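PDB 6M2D: mitochondrial ubiquitin ligase activator of NFKB 1 from Homo sapiens, which acts as a RING-type E3 ubiquitin ligase of the mitochondrial outer membrane, promoting ubiquitin transfer from E2 enzymes to substrates such as AKT1. Local coordinates for residues V18-G23 and R50-Y55; C22-S27 and K39-C44. One frame throughout, in Å; residues are numbered along the deposited sequence.

Contact 1. Residues V18-G23 and R50-Y55; sequences VFLECG and RVIPLY. With ZN (zinc ion), chain H.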
# COMPACT_ATOMS: atom_id res chain seq x y z
N VAL A 18 -3.45 4.54 -0.70
CA VAL A 18 -2.42 5.49 -1.11
C VAL A 18 -1.53 5.75 0.10
O VAL A 18 -2.02 6.10 1.18
CB VAL A 18 -3.01 6.82 -1.62
CG1 VAL A 18 -1.89 7.71 -2.16
CG2 VAL A 18 -4.07 6.56 -2.69
N PHE A 19 -0.22 5.59 -0.09
CA PHE A 19 0.74 5.84 0.98
C PHE A 19 1.26 7.27 0.86
O PHE A 19 1.64 7.71 -0.23
CB PHE A 19 1.90 4.84 0.91
CG PHE A 19 1.52 3.43 1.31
CD1 PHE A 19 0.43 3.19 2.11
CD2 PHE A 19 2.28 2.35 0.88
CE1 PHE A 19 0.08 1.90 2.48
CE2 PHE A 19 1.94 1.06 1.25
CZ PHE A 19 0.83 0.83 2.05
N LEU A 20 1.27 7.99 1.97
CA LEU A 20 1.83 9.33 2.05
C LEU A 20 3.10 9.28 2.89
O LEU A 20 3.13 8.61 3.93
CB LEU A 20 0.82 10.30 2.67
CG LEU A 20 -0.49 10.45 1.89
CD1 LEU A 20 -1.28 11.64 2.41
CD2 LEU A 20 -0.19 10.60 0.41
N GLU A 21 4.14 10.01 2.48
CA GLU A 21 4.07 11.03 1.45
C GLU A 21 4.50 10.55 0.08
O GLU A 21 4.40 11.30 -0.89
CB GLU A 21 4.95 12.22 1.84
CG GLU A 21 4.63 12.83 3.18
CD GLU A 21 3.23 13.42 3.24
OE1 GLU A 21 2.72 13.85 2.19
OE2 GLU A 21 2.65 13.45 4.36
N CYS A 22 4.99 9.32 -0.02
CA CYS A 22 5.58 8.91 -1.28
C CYS A 22 4.55 8.85 -2.41
O CYS A 22 4.90 8.99 -3.58
CB CYS A 22 6.28 7.56 -1.11
SG CYS A 22 5.14 6.22 -0.83
N GLY A 23 3.27 8.68 -2.08
CA GLY A 23 2.22 8.69 -3.08
C GLY A 23 1.94 7.36 -3.75
O GLY A 23 1.05 7.29 -4.62
N ARG A 50 1.14 8.24 6.59
CA ARG A 50 -0.32 8.23 6.61
C ARG A 50 -0.83 7.37 5.47
O ARG A 50 -0.21 7.31 4.40
CB ARG A 50 -0.85 9.66 6.49
CG ARG A 50 -2.35 9.75 6.42
CD ARG A 50 -2.90 10.88 7.27
NE ARG A 50 -4.35 10.93 7.11
CZ ARG A 50 -4.99 11.89 6.45
NH1 ARG A 50 -4.32 12.90 5.92
NH2 ARG A 50 -6.31 11.82 6.33
N VAL A 51 -1.95 6.69 5.71
CA VAL A 51 -2.63 5.91 4.68
C VAL A 51 -3.97 6.56 4.39
O VAL A 51 -4.72 6.90 5.31
CB VAL A 51 -2.81 4.44 5.09
CG1 VAL A 51 -3.60 3.70 4.04
CG2 VAL A 51 -1.47 3.79 5.28
N ILE A 52 -4.29 6.73 3.11
CA ILE A 52 -5.62 7.17 2.72
C ILE A 52 -6.19 6.22 1.67
O ILE A 52 -5.43 5.61 0.91
CB ILE A 52 -5.61 8.63 2.23
CG1 ILE A 52 -4.84 8.75 0.92
CG2 ILE A 52 -5.01 9.56 3.29
CD1 ILE A 52 -4.82 10.15 0.40
N PRO A 53 -7.51 6.05 1.61
CA PRO A 53 -8.08 5.12 0.64
C PRO A 53 -7.91 5.58 -0.79
O PRO A 53 -8.04 6.77 -1.11
CB PRO A 53 -9.57 5.07 1.02
CG PRO A 53 -9.81 6.41 1.68
CD PRO A 53 -8.55 6.67 2.45
N LEU A 54 -7.63 4.62 -1.67
CA LEU A 54 -7.67 4.90 -3.10
C LEU A 54 -9.08 5.29 -3.53
O LEU A 54 -9.25 6.15 -4.40
CB LEU A 54 -7.19 3.68 -3.87
CG LEU A 54 -7.38 3.80 -5.37
CD1 LEU A 54 -6.37 4.79 -5.92
CD2 LEU A 54 -7.20 2.43 -5.98
N TYR A 55 -10.09 4.65 -2.95
CA TYR A 55 -11.47 5.10 -3.11
C TYR A 55 -11.67 6.38 -2.32
O TYR A 55 -11.60 6.37 -1.08
CB TYR A 55 -12.44 4.01 -2.65
CG TYR A 55 -13.90 4.36 -2.90
CD1 TYR A 55 -14.52 4.04 -4.11
CD2 TYR A 55 -14.66 4.99 -1.93
CE1 TYR A 55 -15.85 4.35 -4.35
CE2 TYR A 55 -16.00 5.31 -2.15
CZ TYR A 55 -16.58 4.99 -3.36
OH TYR A 55 -17.91 5.30 -3.58
ZN ZN H . 6.44 4.51 -1.91

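Contact 2. Residues C22-S27 and K39-C44; sequences CGHVCS and KKCPIC. With ZN (zinc ion), chain H; SO4 (sulfate ion), chain J.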
# COMPACT_ATOMS: atom_id res chain seq x y z
N CYS A 22 4.99 9.32 -0.02
CA CYS A 22 5.58 8.91 -1.28
C CYS A 22 4.55 8.85 -2.41
O CYS A 22 4.90 8.99 -3.58
CB CYS A 22 6.28 7.56 -1.11
SG CYS A 22 5.14 6.22 -0.83
N GLY A 23 3.27 8.68 -2.08
CA GLY A 23 2.22 8.69 -3.08
C GLY A 23 1.94 7.36 -3.75
O GLY A 23 1.05 7.29 -4.62
N HIS A 24 2.63 6.29 -3.38
CA HIS A 24 2.51 5.05 -4.12
C HIS A 24 1.23 4.31 -3.76
O HIS A 24 0.80 4.30 -2.60
CB HIS A 24 3.74 4.17 -3.87
CG HIS A 24 4.96 4.67 -4.58
ND1 HIS A 24 6.15 4.90 -3.94
CD2 HIS A 24 5.15 5.01 -5.87
CE1 HIS A 24 7.04 5.35 -4.81
NE2 HIS A 24 6.46 5.42 -5.99
N VAL A 25 0.61 3.71 -4.77
CA VAL A 25 -0.58 2.87 -4.63
C VAL A 25 -0.12 1.44 -4.89
O VAL A 25 -0.03 1.02 -6.04
CB VAL A 25 -1.69 3.27 -5.61
CG1 VAL A 25 -2.88 2.32 -5.49
CG2 VAL A 25 -2.11 4.71 -5.38
N CYS A 26 0.20 0.70 -3.84
CA CYS A 26 0.72 -0.65 -4.05
C CYS A 26 0.12 -1.72 -3.15
O CYS A 26 0.45 -2.89 -3.35
CB CYS A 26 2.24 -0.69 -3.86
SG CYS A 26 2.78 -0.08 -2.25
N SER A 27 -0.72 -1.38 -2.17
CA SER A 27 -1.05 -2.36 -1.14
C SER A 27 -2.54 -2.36 -0.83
O SER A 27 -3.23 -1.35 -0.98
CB SER A 27 -0.24 -2.07 0.14
OG SER A 27 -0.78 -2.77 1.25
N LYS A 39 6.82 1.09 9.58
CA LYS A 39 6.17 0.76 8.32
C LYS A 39 6.79 1.52 7.16
O LYS A 39 6.90 2.75 7.19
CB LYS A 39 4.67 1.04 8.42
CG LYS A 39 3.95 0.11 9.40
CD LYS A 39 2.46 0.32 9.37
CE LYS A 39 1.74 -0.49 10.45
NZ LYS A 39 1.78 -1.94 10.18
N LYS A 40 7.21 0.79 6.14
CA LYS A 40 7.86 1.37 4.97
C LYS A 40 7.14 0.92 3.71
O LYS A 40 6.61 -0.19 3.64
CB LYS A 40 9.35 0.97 4.91
CG LYS A 40 10.13 1.34 6.16
CD LYS A 40 11.63 1.24 5.99
CE LYS A 40 12.34 1.70 7.26
NZ LYS A 40 13.82 1.60 7.18
N CYS A 41 7.14 1.81 2.72
CA CYS A 41 6.45 1.52 1.47
C CYS A 41 7.12 0.35 0.75
O CYS A 41 8.34 0.36 0.56
CB CYS A 41 6.45 2.75 0.56
SG CYS A 41 5.83 2.44 -1.11
N PRO A 42 6.36 -0.68 0.34
CA PRO A 42 6.98 -1.79 -0.39
C PRO A 42 7.68 -1.37 -1.67
O PRO A 42 8.62 -2.05 -2.10
CB PRO A 42 5.79 -2.73 -0.67
CG PRO A 42 4.80 -2.41 0.43
CD PRO A 42 4.95 -0.93 0.68
N ILE A 43 7.28 -0.25 -2.28
CA ILE A 43 7.85 0.15 -3.57
C ILE A 43 9.15 0.91 -3.37
O ILE A 43 10.18 0.59 -3.97
CB ILE A 43 6.85 0.99 -4.38
CG1 ILE A 43 5.57 0.20 -4.65
CG2 ILE A 43 7.51 1.47 -5.67
CD1 ILE A 43 5.82 -1.07 -5.39
N CYS A 44 9.11 1.97 -2.57
CA CYS A 44 10.22 2.89 -2.49
C CYS A 44 10.95 2.85 -1.16
O CYS A 44 12.01 3.48 -1.04
CB CYS A 44 9.73 4.32 -2.78
SG CYS A 44 8.78 5.04 -1.46
ZN ZN H . 6.44 4.51 -1.91
S SO4 J . 15.24 -1.67 5.88
O1 SO4 J . 15.33 -2.29 4.55
O2 SO4 J . 13.90 -1.11 6.09
O3 SO4 J . 15.49 -2.68 6.91
O4 SO4 J . 16.25 -0.61 5.96

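Contact 1. Residues V18-G23 and R50-Y55
The F19 ring meets V51 obliquely: methyl CG2 of V51 touches CE1 of F19 at 3.7 Å and lies equally near CD1, the two side chains running side by side in the same direction. Within segment 50-55, the guanidinium of R50 has one face covered by CG2 of I52, which sits over the centre of the group. F19 and V51 form the non-hydrogen-bonded pair of an antiparallel ladder. In the hydrogen-bonded pair V18-I52, V18 N gives a nearly straight bond of 2.8 Å to I52 O, and I52 N returns one of 3.0 Å to V18 O. L20 N reaches R50 O at 2.9 Å, whereas the return bond from R50 N to L20 O is weak. On the face opposite F19, CG1 of I52, set between its backbone N and carbonyl carbon (chi1 67°), packs 3.7 Å from CB of V18. L20 CD1 and I52 CD1 make a looser contact there. Strands 17-20 and 50-53 thus make the small antiparallel sheet of the RING domain. F19 turns inward from it onto S27, P42 and I48, while the turn after strand 17-20 carries C22 to a zinc ion.

Contact 2. Residues C22-S27 and K39-C44
One of the two zinc sites of the RING finger joins segments 22-27 and 39-44, each supplying two ligands. C22 SG (2.4 Å) and H24 ND1 (2.1 Å) bind the zinc ion from one segment, and C41 SG and C44 SG bind it from the other. No direct hydrogen bond links the segments; the metal and the packing around it hold them together. The imidazole of H24 is bordered on several sides. CG2 of I43 lies over the centre of one face, a CH-pi contact 4.0 Å from the ring centroid and only 7° off the normal, and C22 O lies farther off over the opposite face. C44 SG sits in the ring plane at the edge, and CB of C44 comes within 3.5 Å of H24 CE1. The ND1-zinc bond and the I43 and C44 contacts probably limit rotation of the ring.

The thiolates also receive backbone N-H groups: H24 N points almost straight at C22 SG, whereas I43 N and C44 N make weak bonds to C41 SG. Such donors would be expected to temper the negative charge gathered around the metal. Beside the site, I43 CG1, anti to its own carbonyl carbon (chi1 -60°), packs 3.5 Å from C26 CB, while C26 SG rests 3.7 Å from P42 CD. C26 and P42 also reach V8, extending this apolar patch into the domain interior. At the far side of segment 39-44, the extended side chain of K40 carries NZ to a sulfate ion that is probably a component of the crystallisation solution, which R45 binds too. Coordination by three cysteines and one histidine, with C-x-H and C-P-x-C ligand pairs, is characteristic of the second zinc site of a RING domain.

How the contacts relate
From the N terminus, the chain passes through strand 17-20 into the turn at C22 and G23, which both contacts share. Contact 2 closes the inner loop, bringing residues 39-44 back to 22-27 after helix 29-34; contact 1 closes the wider one when strand 50-53 returns to strand 17-20. Contact 2 is therefore nested within contact 1. F19 joins them directly: its N lies 3.0 Å from H24 O, a probable hydrogen bond, and its ring reaches from the sheet to both segments of contact 2. Together they tie the small antiparallel sheet to the zinc site, with C22 belonging to both.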